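Iminosuccinate reductase (Paracoccus denitrificans, PDB 6RQA) catalyses the NADH-dependent reduction of iminosuccinate to L-aspartate in the beta-hydroxyaspartate cycle of glyoxylate assimilation. Local coordinates at residues 68-74 against 89-95; 84-88 against 318-322; 175-179 against 207-212; 258-262 against 299-303. All coordinates share one frame; numbering follows the deposited sequence.

In the fold
The four contacts sample two sheets with the cofactor between them. Contacts 1 and 2 share strand 84-92 of the mixed sheet and touch where Phe74 CB lies 3.5 Å from Leu87 CD1; both also meet the second subunit. Contacts 3 and 4 belong to the parallel sheet of the nucleotide-binding part, their centres about 22 Å apart, and both are nested in the long chain excursion that contact 2 closes. Bound NAD lies about 6 Å from the side chains of Tyr92 (contact 1) and Trp179 (contact 3), about 7 Å from that of Lys88 (contact 2), the proposed proton donor/acceptor, and about 13 Å from that of Phe261 (contact 4).

Contact 1: 68-74 against 89-95; sequences EDALYGF and AGGYWPN. With TB (terbium(III) ion), chain D.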
loop_
_atom_site.group_PDB
_atom_site.type_symbol
_atom_site.label_atom_id
_atom_site.label_comp_id
_atom_site.label_asym_id
_atom_site.label_seq_id
_atom_site.Cartn_x
_atom_site.Cartn_y
_atom_site.Cartn_z
ATOM N N GLU A 68 3.851 -18.028 6.147
ATOM C CA GLU A 68 4.418 -17.843 7.484
ATOM C C GLU A 68 3.415 -17.210 8.448
ATOM O O GLU A 68 3.806 -16.554 9.417
ATOM C CB GLU A 68 5.707 -17.011 7.437
ATOM C CG GLU A 68 6.886 -17.694 6.754
ATOM C CD GLU A 68 7.594 -18.698 7.652
ATOM O OE1 GLU A 68 8.607 -19.282 7.209
ATOM O OE2 GLU A 68 7.142 -18.903 8.799
ATOM N N ASP A 69 2.119 -17.405 8.186
ATOM C CA ASP A 69 1.041 -16.846 9.008
ATOM C C ASP A 69 1.150 -15.330 9.134
ATOM O O ASP A 69 0.710 -14.745 10.126
ATOM C CB ASP A 69 1.009 -17.488 10.399
ATOM C CG ASP A 69 0.778 -18.980 10.345
ATOM O OD1 ASP A 69 -0.091 -19.418 9.561
ATOM O OD2 ASP A 69 1.468 -19.714 11.082
ATOM N N ALA A 70 1.722 -14.684 8.123
ATOM C CA ALA A 70 2.057 -13.273 8.215
ATOM C C ALA A 70 0.846 -12.387 7.948
ATOM O O ALA A 70 -0.062 -12.740 7.191
ATOM C CB ALA A 70 3.173 -12.927 7.232
ATOM N N LEU A 71 0.848 -11.220 8.587
ATOM C CA LEU A 71 -0.111 -10.154 8.327
ATOM C C LEU A 71 0.648 -8.992 7.701
ATOM O O LEU A 71 1.558 -8.437 8.326
ATOM C CB LEU A 71 -0.813 -9.712 9.611
ATOM C CG LEU A 71 -2.074 -10.464 10.042
ATOM C CD1 LEU A 71 -3.145 -10.367 8.966
ATOM C CD2 LEU A 71 -1.770 -11.919 10.372
ATOM N N TYR A 72 0.283 -8.633 6.473
ATOM C CA TYR A 72 1.008 -7.628 5.709
ATOM C C TYR A 72 0.032 -6.629 5.105
ATOM O O TYR A 72 -1.071 -6.998 4.694
ATOM C CB TYR A 72 1.852 -8.289 4.607
ATOM C CG TYR A 72 2.654 -7.318 3.772
ATOM C CD1 TYR A 72 3.807 -6.731 4.272
ATOM C CD2 TYR A 72 2.260 -6.995 2.479
ATOM C CE1 TYR A 72 4.545 -5.844 3.510
ATOM C CE2 TYR A 72 2.990 -6.110 1.710
ATOM C CZ TYR A 72 4.132 -5.538 2.231
ATOM O OH TYR A 72 4.861 -4.656 1.469
ATOM N N GLY A 73 0.441 -5.367 5.054
ATOM C CA GLY A 73 -0.423 -4.340 4.506
ATOM C C GLY A 73 0.248 -2.984 4.534
ATOM O O GLY A 73 1.440 -2.863 4.825
ATOM N N PHE A 74 -0.543 -1.957 4.223
ATOM C CA PHE A 74 -0.050 -0.591 4.124
ATOM C C PHE A 74 -0.959 0.355 4.896
ATOM O O PHE A 74 -2.173 0.152 4.973
ATOM C CB PHE A 74 0.032 -0.122 2.665
ATOM C CG PHE A 74 0.298 -1.225 1.682
ATOM C CD1 PHE A 74 1.526 -1.865 1.651
ATOM C CD2 PHE A 74 -0.677 -1.608 0.774
ATOM C CE1 PHE A 74 1.771 -2.877 0.743
ATOM C CE2 PHE A 74 -0.438 -2.616 -0.138
ATOM C CZ PHE A 74 0.788 -3.253 -0.154
ATOM N N ALA A 89 4.775 0.257 5.378
ATOM C CA ALA A 89 4.499 -1.074 4.869
ATOM C C ALA A 89 5.145 -2.114 5.772
ATOM O O ALA A 89 6.195 -1.870 6.375
ATOM C CB ALA A 89 5.006 -1.236 3.431
ATOM N N GLY A 90 4.508 -3.278 5.860
ATOM C CA GLY A 90 4.993 -4.347 6.707
ATOM C C GLY A 90 3.885 -4.968 7.529
ATOM O O GLY A 90 2.718 -4.936 7.126
ATOM N N GLY A 91 4.232 -5.535 8.680
ATOM C CA GLY A 91 3.231 -6.132 9.538
ATOM C C GLY A 91 3.774 -7.076 10.592
ATOM O O GLY A 91 4.746 -6.757 11.286
ATOM N N TYR A 92 3.156 -8.249 10.715
ATOM C CA TYR A 92 3.410 -9.160 11.824
ATOM C C TYR A 92 3.751 -10.541 11.284
ATOM O O TYR A 92 2.929 -11.162 10.603
ATOM C CB TYR A 92 2.193 -9.230 12.750
ATOM C CG TYR A 92 2.407 -10.039 14.009
ATOM C CD1 TYR A 92 3.034 -9.480 15.115
ATOM C CD2 TYR A 92 1.971 -11.354 14.098
ATOM C CE1 TYR A 92 3.228 -10.211 16.270
ATOM C CE2 TYR A 92 2.162 -12.093 15.250
ATOM C CZ TYR A 92 2.791 -11.516 16.333
ATOM O OH TYR A 92 2.984 -12.245 17.485
ATOM N N TRP A 93 4.958 -11.016 11.590
ATOM C CA TRP A 93 5.374 -12.379 11.274
ATOM C C TRP A 93 5.427 -13.191 12.562
ATOM O O TRP A 93 6.362 -13.026 13.361
ATOM C CB TRP A 93 6.738 -12.386 10.577
ATOM C CG TRP A 93 6.650 -12.333 9.081
ATOM C CD1 TRP A 93 7.013 -13.314 8.205
ATOM C CD2 TRP A 93 6.160 -11.247 8.285
ATOM N NE1 TRP A 93 6.786 -12.905 6.915
ATOM C CE2 TRP A 93 6.263 -11.639 6.936
ATOM C CE3 TRP A 93 5.650 -9.979 8.582
ATOM C CZ2 TRP A 93 5.869 -10.812 5.885
ATOM C CZ3 TRP A 93 5.260 -9.160 7.538
ATOM C CH2 TRP A 93 5.372 -9.579 6.207
ATOM N N PRO A 94 4.456 -14.075 12.810
ATOM C CA PRO A 94 4.392 -14.754 14.117
ATOM C C PRO A 94 5.551 -15.698 14.391
ATOM O O PRO A 94 5.808 -16.004 15.560
ATOM C CB PRO A 94 3.065 -15.524 14.049
ATOM C CG PRO A 94 2.284 -14.866 12.950
ATOM C CD PRO A 94 3.301 -14.398 11.959
ATOM N N ASN A 95 6.252 -16.174 13.365
ATOM C CA ASN A 95 7.307 -17.164 13.540
ATOM C C ASN A 95 8.694 -16.580 13.307
ATOM O O ASN A 95 9.643 -17.328 13.056
ATOM C CB ASN A 95 7.067 -18.353 12.610
ATOM C CG ASN A 95 5.617 -18.785 12.587
ATOM O OD1 ASN A 95 4.992 -18.849 11.527
ATOM N ND2 ASN A 95 5.069 -19.072 13.762
HETATM TB TB TB D . 0.590 -21.812 10.640
HETATM O O HOH W 1 6.013 -15.670 10.731
#
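Ala70 sets its methyl over the indole of Trp93 just beyond the paired ends of a beta hairpin formed by strands 71-79 and 84-92. Followed outward from CB, Trp93 first passes Glu68 CB, 4.0 Å from its CD1, then lies against Ala70 for most of its length. The five-membered ring receives Ala70 CB over its face, 18° off the ring normal, a CH-pi contact in which CE2 is 3.4 Å from that methyl. NE1 turns to the second subunit and donates to the carbonyl of its Pro113. At the far end CZ3 approaches Leu71 O and CH2 comes to 3.8 Å from Tyr72 CD1, which sits at the indole edge. Tyr72 reaches this place because its CG stands opposite the backbone N (chi1 -179°), laying the ring along the glycine-rich strand with CE1 3.5 Å from Gly90 N. An alanine in place of Trp93 would be likely to open a gap beside Ala70 and Tyr72 and to leave the Pro113 carbonyl of the second subunit without its donor.

The backbones are joined by two antiparallel hydrogen-bonded pairs, Leu71 with Tyr92 and Gly73 with Gly90. The bond from Leu71 N to Tyr92 O, 2.9 Å, is nearly straight at 168°. Gly91, opposite Tyr72, has no side chain to collide with Leu71 O. Before the strand, one water links Glu68 O to Asn95 N, and both carboxylate oxygens of Asp69 bind a terbium ion, OD2 the closer at 2.3 Å. The chemistry thus passes from metal and water to an apolar, aromatic surface joining hairpin and second subunit.

Contact 2: 84-88 against 318-322; sequences VLGLK and QDLAV
Asp319 OD1 is gripped by two basic groups, Lys88 NZ at 3.0 Å and Arg131 NE, in the salt-bridge network that closes this strand-on-helix packing. Strand 84-92 of the mixed sheet here lies against helix 316-333, their local axes 8.0 Å apart at 116°. Lys88 is the probable proton donor/acceptor, by similarity with relatives, and Arg131 binds NAD, so Asp319 ties together two residues of the active-site region. The hydrogen bond within the Lys88–Asp319 bridge is weak, and the stronger hydrogen bond of NZ is to Thr128 OG1 on helix 125-143.

The lysine chain runs extended from the strand and bends only at chi3 (73°), which carries its end across the aspartate at about a right angle. The methylenes before the ammonium group touch the carboxylate too: Lys88 CE lies 3.3 Å from Asp319 OD2.

The next residue of the helix, Leu320, fills the apolar half of the contact. It is backed by Val108 and Leu110 of strand 104-111, while Leu85 and Leu87 point away from the helix and pack on the second subunit. Gly86 faces the leucine, and a side chain there would press on Leu320 CD2. Val84 and Leu320 lie alongside and point opposite ways, Val84 CG1 being 4.0 Å from Leu320 CB. The leucine's other end rests on the Gly86-Leu87 peptide, Leu320 CD2 lying 3.5 Å from Leu87 N.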
loop_
_atom_site.group_PDB
_atom_site.type_symbol
_atom_site.label_atom_id
_atom_site.label_comp_id
_atom_site.label_asym_id
_atom_site.label_seq_id
_atom_site.Cartn_x
_atom_site.Cartn_y
_atom_site.Cartn_z
ATOM N N VAL A 84 3.648 16.208 3.993
ATOM C CA VAL A 84 4.246 14.898 4.210
ATOM C C VAL A 84 3.321 13.858 3.595
ATOM O O VAL A 84 2.111 13.866 3.853
ATOM C CB VAL A 84 4.475 14.620 5.707
ATOM C CG1 VAL A 84 5.112 13.252 5.909
ATOM C CG2 VAL A 84 5.340 15.713 6.318
ATOM N N LEU A 85 3.888 12.973 2.781
ATOM C CA LEU A 85 3.115 11.985 2.044
ATOM C C LEU A 85 3.876 10.669 2.020
ATOM O O LEU A 85 5.099 10.654 1.858
ATOM C CB LEU A 85 2.836 12.457 0.608
ATOM C CG LEU A 85 2.110 11.491 -0.332
ATOM C CD1 LEU A 85 0.674 11.272 0.116
ATOM C CD2 LEU A 85 2.159 12.001 -1.763
ATOM N N GLY A 86 3.151 9.573 2.182
ATOM C CA GLY A 86 3.786 8.269 2.101
ATOM C C GLY A 86 2.943 7.210 2.792
ATOM O O GLY A 86 1.719 7.326 2.869
ATOM N N LEU A 87 3.633 6.187 3.288
ATOM C CA LEU A 87 2.975 5.051 3.915
ATOM C C LEU A 87 3.992 4.283 4.744
ATOM O O LEU A 87 5.205 4.436 4.574
ATOM C CB LEU A 87 2.344 4.119 2.875
ATOM C CG LEU A 87 3.334 3.230 2.111
ATOM C CD1 LEU A 87 2.642 1.992 1.577
ATOM C CD2 LEU A 87 4.010 3.990 0.977
ATOM N N LYS A 88 3.479 3.450 5.642
ATOM C CA LYS A 88 4.271 2.433 6.316
ATOM C C LYS A 88 3.819 1.070 5.817
ATOM O O LYS A 88 2.620 0.772 5.815
ATOM C CB LYS A 88 4.130 2.516 7.838
ATOM C CG LYS A 88 5.105 1.607 8.581
ATOM C CD LYS A 88 4.991 1.742 10.094
ATOM C CE LYS A 88 3.722 1.091 10.617
ATOM N NZ LYS A 88 3.618 1.206 12.096
ATOM N N GLN A 318 0.678 8.976 12.055
ATOM C CA GLN A 318 1.602 8.936 13.184
ATOM C C GLN A 318 2.973 8.430 12.753
ATOM O O GLN A 318 4.002 8.996 13.139
ATOM C CB GLN A 318 1.028 8.061 14.298
ATOM C CG GLN A 318 -0.222 8.630 14.945
ATOM C CD GLN A 318 -0.976 7.599 15.762
ATOM O OE1 GLN A 318 -0.805 6.396 15.574
ATOM N NE2 GLN A 318 -1.818 8.068 16.675
ATOM N N ASP A 319 3.003 7.369 11.941
ATOM C CA ASP A 319 4.269 6.882 11.405
ATOM C C ASP A 319 4.908 7.911 10.481
ATOM O O ASP A 319 6.124 8.126 10.525
ATOM C CB ASP A 319 4.049 5.564 10.661
ATOM C CG ASP A 319 3.401 4.506 11.529
ATOM O OD1 ASP A 319 3.965 4.179 12.595
ATOM O OD2 ASP A 319 2.321 4.006 11.147
ATOM N N LEU A 320 4.102 8.559 9.636
ATOM C CA LEU A 320 4.643 9.550 8.712
ATOM C C LEU A 320 5.237 10.737 9.456
ATOM O O LEU A 320 6.320 11.220 9.107
ATOM C CB LEU A 320 3.555 10.015 7.744
ATOM C CG LEU A 320 2.970 8.970 6.791
ATOM C CD1 LEU A 320 1.926 9.601 5.884
ATOM C CD2 LEU A 320 4.069 8.315 5.970
ATOM N N ALA A 321 4.545 11.218 10.491
ATOM C CA ALA A 321 5.021 12.390 11.218
ATOM C C ALA A 321 6.326 12.102 11.946
ATOM O O ALA A 321 7.241 12.934 11.945
ATOM C CB ALA A 321 3.957 12.866 12.206
ATOM N N VAL A 322 6.435 10.929 12.569
ATOM C CA VAL A 322 7.639 10.620 13.330
ATOM C C VAL A 322 8.792 10.258 12.400
ATOM O O VAL A 322 9.962 10.432 12.762
ATOM C CB VAL A 322 7.351 9.505 14.353
ATOM C CG1 VAL A 322 7.242 8.148 13.669
ATOM C CG2 VAL A 322 8.413 9.485 15.439
#

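Contact 3: 175-179 against 207-212; sequences KVIGW and RLGAEA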
loop_
_atom_site.group_PDB
_atom_site.type_symbol
_atom_site.label_atom_id
_atom_site.label_comp_id
_atom_site.label_asym_id
_atom_site.label_seq_id
_atom_site.Cartn_x
_atom_site.Cartn_y
_atom_site.Cartn_z
ATOM N N LYS A 175 4.057 7.137 41.612
ATOM C CA LYS A 175 4.142 5.696 41.783
ATOM C C LYS A 175 3.631 5.022 40.519
ATOM O O LYS A 175 2.790 5.571 39.804
ATOM C CB LYS A 175 3.339 5.238 43.008
ATOM C CG LYS A 175 3.505 3.773 43.371
ATOM C CD LYS A 175 2.635 3.403 44.561
ATOM C CE LYS A 175 2.794 1.936 44.921
ATOM N NZ LYS A 175 1.943 1.558 46.083
ATOM N N VAL A 176 4.157 3.830 40.244
ATOM C CA VAL A 176 3.724 3.016 39.114
ATOM C C VAL A 176 3.322 1.648 39.646
ATOM O O VAL A 176 4.134 0.960 40.273
ATOM C CB VAL A 176 4.820 2.875 38.044
ATOM C CG1 VAL A 176 4.315 2.035 36.879
ATOM C CG2 VAL A 176 5.279 4.243 37.562
ATOM N N ILE A 177 2.073 1.259 39.403
ATOM C CA ILE A 177 1.581 -0.078 39.719
ATOM C C ILE A 177 1.314 -0.803 38.409
ATOM O O ILE A 177 0.847 -0.197 37.436
ATOM C CB ILE A 177 0.317 -0.033 40.602
ATOM C CG1 ILE A 177 -0.764 0.837 39.957
ATOM C CG2 ILE A 177 0.657 0.474 41.997
ATOM C CD1 ILE A 177 -2.041 0.926 40.768
ATOM N N GLY A 178 1.622 -2.098 38.377
ATOM C CA GLY A 178 1.537 -2.856 37.148
ATOM C C GLY A 178 0.878 -4.204 37.359
ATOM O O GLY A 178 0.869 -4.759 38.460
ATOM N N TRP A 179 0.322 -4.721 36.266
ATOM C CA TRP A 179 -0.273 -6.049 36.236
ATOM C C TRP A 179 -0.050 -6.639 34.852
ATOM O O TRP A 179 -0.091 -5.919 33.850
ATOM C CB TRP A 179 -1.770 -6.007 36.564
ATOM C CG TRP A 179 -2.437 -7.353 36.509
ATOM C CD1 TRP A 179 -2.577 -8.242 37.536
ATOM C CD2 TRP A 179 -3.055 -7.960 35.366
ATOM N NE1 TRP A 179 -3.243 -9.363 37.103
ATOM C CE2 TRP A 179 -3.547 -9.215 35.776
ATOM C CE3 TRP A 179 -3.239 -7.564 34.038
ATOM C CZ2 TRP A 179 -4.210 -10.077 34.905
ATOM C CZ3 TRP A 179 -3.898 -8.422 33.175
ATOM C CH2 TRP A 179 -4.375 -9.664 33.612
ATOM N N ARG A 207 -6.975 -3.738 42.614
ATOM C CA ARG A 207 -6.319 -2.563 43.179
ATOM C C ARG A 207 -5.900 -1.567 42.106
ATOM O O ARG A 207 -5.906 -0.358 42.356
ATOM C CB ARG A 207 -5.095 -2.973 43.999
ATOM C CG ARG A 207 -5.392 -3.478 45.400
ATOM C CD ARG A 207 -4.096 -3.684 46.175
ATOM N NE ARG A 207 -3.290 -2.465 46.212
ATOM C CZ ARG A 207 -2.010 -2.422 46.571
ATOM N NH1 ARG A 207 -1.379 -3.535 46.921
ATOM N NH2 ARG A 207 -1.358 -1.267 46.573
ATOM N N LEU A 208 -5.527 -2.051 40.918
ATOM C CA LEU A 208 -5.077 -1.150 39.862
ATOM C C LEU A 208 -6.204 -0.225 39.418
ATOM O O LEU A 208 -6.012 0.988 39.288
ATOM C CB LEU A 208 -4.532 -1.960 38.683
ATOM C CG LEU A 208 -3.749 -1.220 37.592
ATOM C CD1 LEU A 208 -2.677 -2.124 37.005
ATOM C CD2 LEU A 208 -4.673 -0.721 36.489
ATOM N N GLY A 209 -7.395 -0.781 39.190
ATOM C CA GLY A 209 -8.526 0.033 38.784
ATOM C C GLY A 209 -8.958 1.049 39.822
ATOM O O GLY A 209 -9.551 2.073 39.465
ATOM N N ALA A 210 -8.669 0.797 41.099
ATOM C CA ALA A 210 -9.100 1.675 42.176
ATOM C C ALA A 210 -8.019 2.638 42.646
ATOM O O ALA A 210 -8.334 3.592 43.365
ATOM C CB ALA A 210 -9.589 0.847 43.371
ATOM N N GLU A 211 -6.759 2.417 42.267
ATOM C CA GLU A 211 -5.660 3.251 42.727
ATOM C C GLU A 211 -4.915 3.972 41.616
ATOM O O GLU A 211 -4.216 4.949 41.905
ATOM C CB GLU A 211 -4.651 2.413 43.530
ATOM C CG GLU A 211 -5.250 1.720 44.744
ATOM C CD GLU A 211 -4.241 0.863 45.484
ATOM O OE1 GLU A 211 -4.485 0.544 46.666
ATOM O OE2 GLU A 211 -3.203 0.510 44.884
ATOM N N ALA A 212 -5.040 3.532 40.367
ATOM C CA ALA A 212 -4.337 4.156 39.254
ATOM C C ALA A 212 -5.187 5.283 38.680
ATOM O O ALA A 212 -6.312 5.051 38.225
ATOM C CB ALA A 212 -4.004 3.128 38.174
#
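A Rossmann-like parallel sheet meets one of its crossover helices where Ile177 and Trp179 of strand 175-179 pack on Leu208. Helix 205-211 lies on the connection from strand 200-202 to strand 214-217 and runs against strand 175-179 at 148°, its local axis 9.1 Å away.

Ile177 touches through its tip. With CG1 between the backbone N and the carbonyl carbon (chi1 54°), the chain drops toward the helix, and CD1 settles 3.8 Å from Leu208 CA. The same methyl lies 3.9 Å from Ala212 CB and also meets Glu211 CB. Leu208 answers from the helix: its CD1 lies 4.0 Å from Trp179 CB, while the indole beyond leads away, within about 6 Å of bound NAD.

Beside this apolar patch, Arg207 NH2 donates to the syn lone pair of Glu211 OE2 at 3.1 Å in a salt bridge one helical turn long, and Arg207 NE adds weak bonds to both carboxylate oxygens. Lys175 NZ comes to 4.4 Å from Arg207 NH2, and Glu201 forms salt bridges with Lys175 NZ and Arg207 NH1.

No hydrogen bond crosses between the segments, so apolar contact holds strand to helix, while Glu211 and Glu201 probably offset the like charges of Lys175 and Arg207.

Contact 4: 258-262 against 299-303; sequences ARIFT and DPGRG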
loop_
_atom_site.group_PDB
_atom_site.type_symbol
_atom_site.label_atom_id
_atom_site.label_comp_id
_atom_site.label_asym_id
_atom_site.label_seq_id
_atom_site.Cartn_x
_atom_site.Cartn_y
_atom_site.Cartn_z
ATOM N N ALA A 258 -17.901 5.448 29.838
ATOM C CA ALA A 258 -16.772 6.360 29.743
ATOM C C ALA A 258 -16.932 7.296 28.553
ATOM O O ALA A 258 -17.519 6.934 27.529
ATOM C CB ALA A 258 -15.456 5.589 29.616
ATOM N N ARG A 259 -16.404 8.509 28.700
ATOM C CA ARG A 259 -16.329 9.455 27.590
ATOM C C ARG A 259 -15.193 9.015 26.676
ATOM O O ARG A 259 -14.018 9.083 27.055
ATOM C CB ARG A 259 -16.120 10.875 28.107
ATOM C CG ARG A 259 -16.234 11.946 27.035
ATOM C CD ARG A 259 -16.287 13.336 27.646
ATOM N NE ARG A 259 -17.463 13.520 28.493
ATOM C CZ ARG A 259 -17.761 14.652 29.123
ATOM N NH1 ARG A 259 -16.970 15.709 29.004
ATOM N NH2 ARG A 259 -18.852 14.729 29.873
ATOM N N ILE A 260 -15.539 8.564 25.476
ATOM C CA ILE A 260 -14.608 7.859 24.602
ATOM C C ILE A 260 -13.969 8.829 23.621
ATOM O O ILE A 260 -14.645 9.676 23.024
ATOM C CB ILE A 260 -15.329 6.717 23.861
ATOM C CG1 ILE A 260 -15.920 5.726 24.865
ATOM C CG2 ILE A 260 -14.378 6.013 22.910
ATOM C CD1 ILE A 260 -16.752 4.641 24.226
ATOM N N PHE A 261 -12.654 8.700 23.453
ATOM C CA PHE A 261 -11.902 9.418 22.436
ATOM C C PHE A 261 -11.063 8.418 21.654
ATOM O O PHE A 261 -10.743 7.331 22.143
ATOM C CB PHE A 261 -11.006 10.503 23.053
ATOM C CG PHE A 261 -11.755 11.518 23.867
ATOM C CD1 PHE A 261 -12.003 11.302 25.213
ATOM C CD2 PHE A 261 -12.215 12.690 23.287
ATOM C CE1 PHE A 261 -12.695 12.234 25.965
ATOM C CE2 PHE A 261 -12.907 13.626 24.034
ATOM C CZ PHE A 261 -13.147 13.398 25.374
ATOM N N THR A 262 -10.709 8.786 20.425
ATOM C CA THR A 262 -9.939 7.892 19.571
ATOM C C THR A 262 -9.177 8.715 18.543
ATOM O O THR A 262 -9.344 9.933 18.439
ATOM C CB THR A 262 -10.838 6.863 18.876
ATOM O OG1 THR A 262 -10.025 5.888 18.213
ATOM C CG2 THR A 262 -11.724 7.544 17.846
ATOM N N ASP A 299 -12.792 20.512 21.396
ATOM C CA ASP A 299 -13.458 19.655 22.358
ATOM C C ASP A 299 -12.917 19.943 23.752
ATOM O O ASP A 299 -11.692 19.970 23.942
ATOM C CB ASP A 299 -13.246 18.170 22.001
ATOM C CG ASP A 299 -14.160 17.235 22.781
ATOM O OD1 ASP A 299 -14.178 17.301 24.028
ATOM O OD2 ASP A 299 -14.860 16.425 22.139
ATOM N N PRO A 300 -13.781 20.174 24.746
ATOM C CA PRO A 300 -13.272 20.428 26.103
ATOM C C PRO A 300 -12.567 19.230 26.714
ATOM O O PRO A 300 -11.681 19.414 27.557
ATOM C CB PRO A 300 -14.537 20.806 26.888
ATOM C CG PRO A 300 -15.662 20.200 26.115
ATOM C CD PRO A 300 -15.249 20.264 24.674
ATOM N N GLY A 301 -12.930 18.012 26.317
ATOM C CA GLY A 301 -12.228 16.832 26.775
ATOM C C GLY A 301 -12.901 16.105 27.920
ATOM O O GLY A 301 -14.045 15.659 27.798
ATOM N N ARG A 302 -12.188 15.981 29.042
ATOM C CA ARG A 302 -12.710 15.232 30.182
ATOM C C ARG A 302 -13.942 15.906 30.775
ATOM O O ARG A 302 -14.992 15.273 30.935
ATOM C CB ARG A 302 -11.620 15.070 31.242
ATOM C CG ARG A 302 -12.144 14.684 32.616
ATOM C CD ARG A 302 -11.007 14.406 33.586
ATOM N NE ARG A 302 -10.305 13.170 33.258
ATOM C CZ ARG A 302 -10.653 11.971 33.713
ATOM N NH1 ARG A 302 -11.697 11.843 34.521
ATOM N NH2 ARG A 302 -9.957 10.899 33.361
ATOM N N GLY A 303 -13.834 17.190 31.105
ATOM C CA GLY A 303 -14.923 17.884 31.761
ATOM C C GLY A 303 -15.164 17.371 33.166
ATOM O O GLY A 303 -14.267 17.422 34.014
#
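Arg259 supplies the one hydrogen bond that crosses between strand 259-262 of the parallel sheet and the loop leading from helix 291-295 to strand 307-311. Its NH1 donates to Gly301 O at 3.2 Å and 162°, with the oxygen close to the guanidinium plane and the donor tilted from the plane of the carbonyl. The arginine gets there by an extended start and a bend at chi3 (-63°), which also brings CD within 3.2 Å of the same Gly301 O. Arg302 O lies over a face of the guanidinium, where the angle is too poor for a hydrogen bond.

A second polar bond is internal to the loop. Asp299 OD1 accepts from Gly301 N at 2.7 Å through its anti lone pair, an Asx turn around Pro300.

Van der Waals contact comes from Phe261, whose ring turns its edge to the loop. CZ lies 3.4 Å from Gly301 O and CE2 3.9 Å from Asp299 OD1, with ring and carboxylate planes 70° apart. Val294 of helix 291-295 also packs on this ring. Replacing Asp299 by an alanine is likely to leave Gly301 N without its turn partner and the loop less firmly held against the Phe261 edge.

Gly301 uses both ends of its backbone, N to the turn and O to Arg259 and the aromatic edge. The loop thus meets the sheet mainly through its backbone oxygens, and the slightly positive ring hydrogens probably suit them.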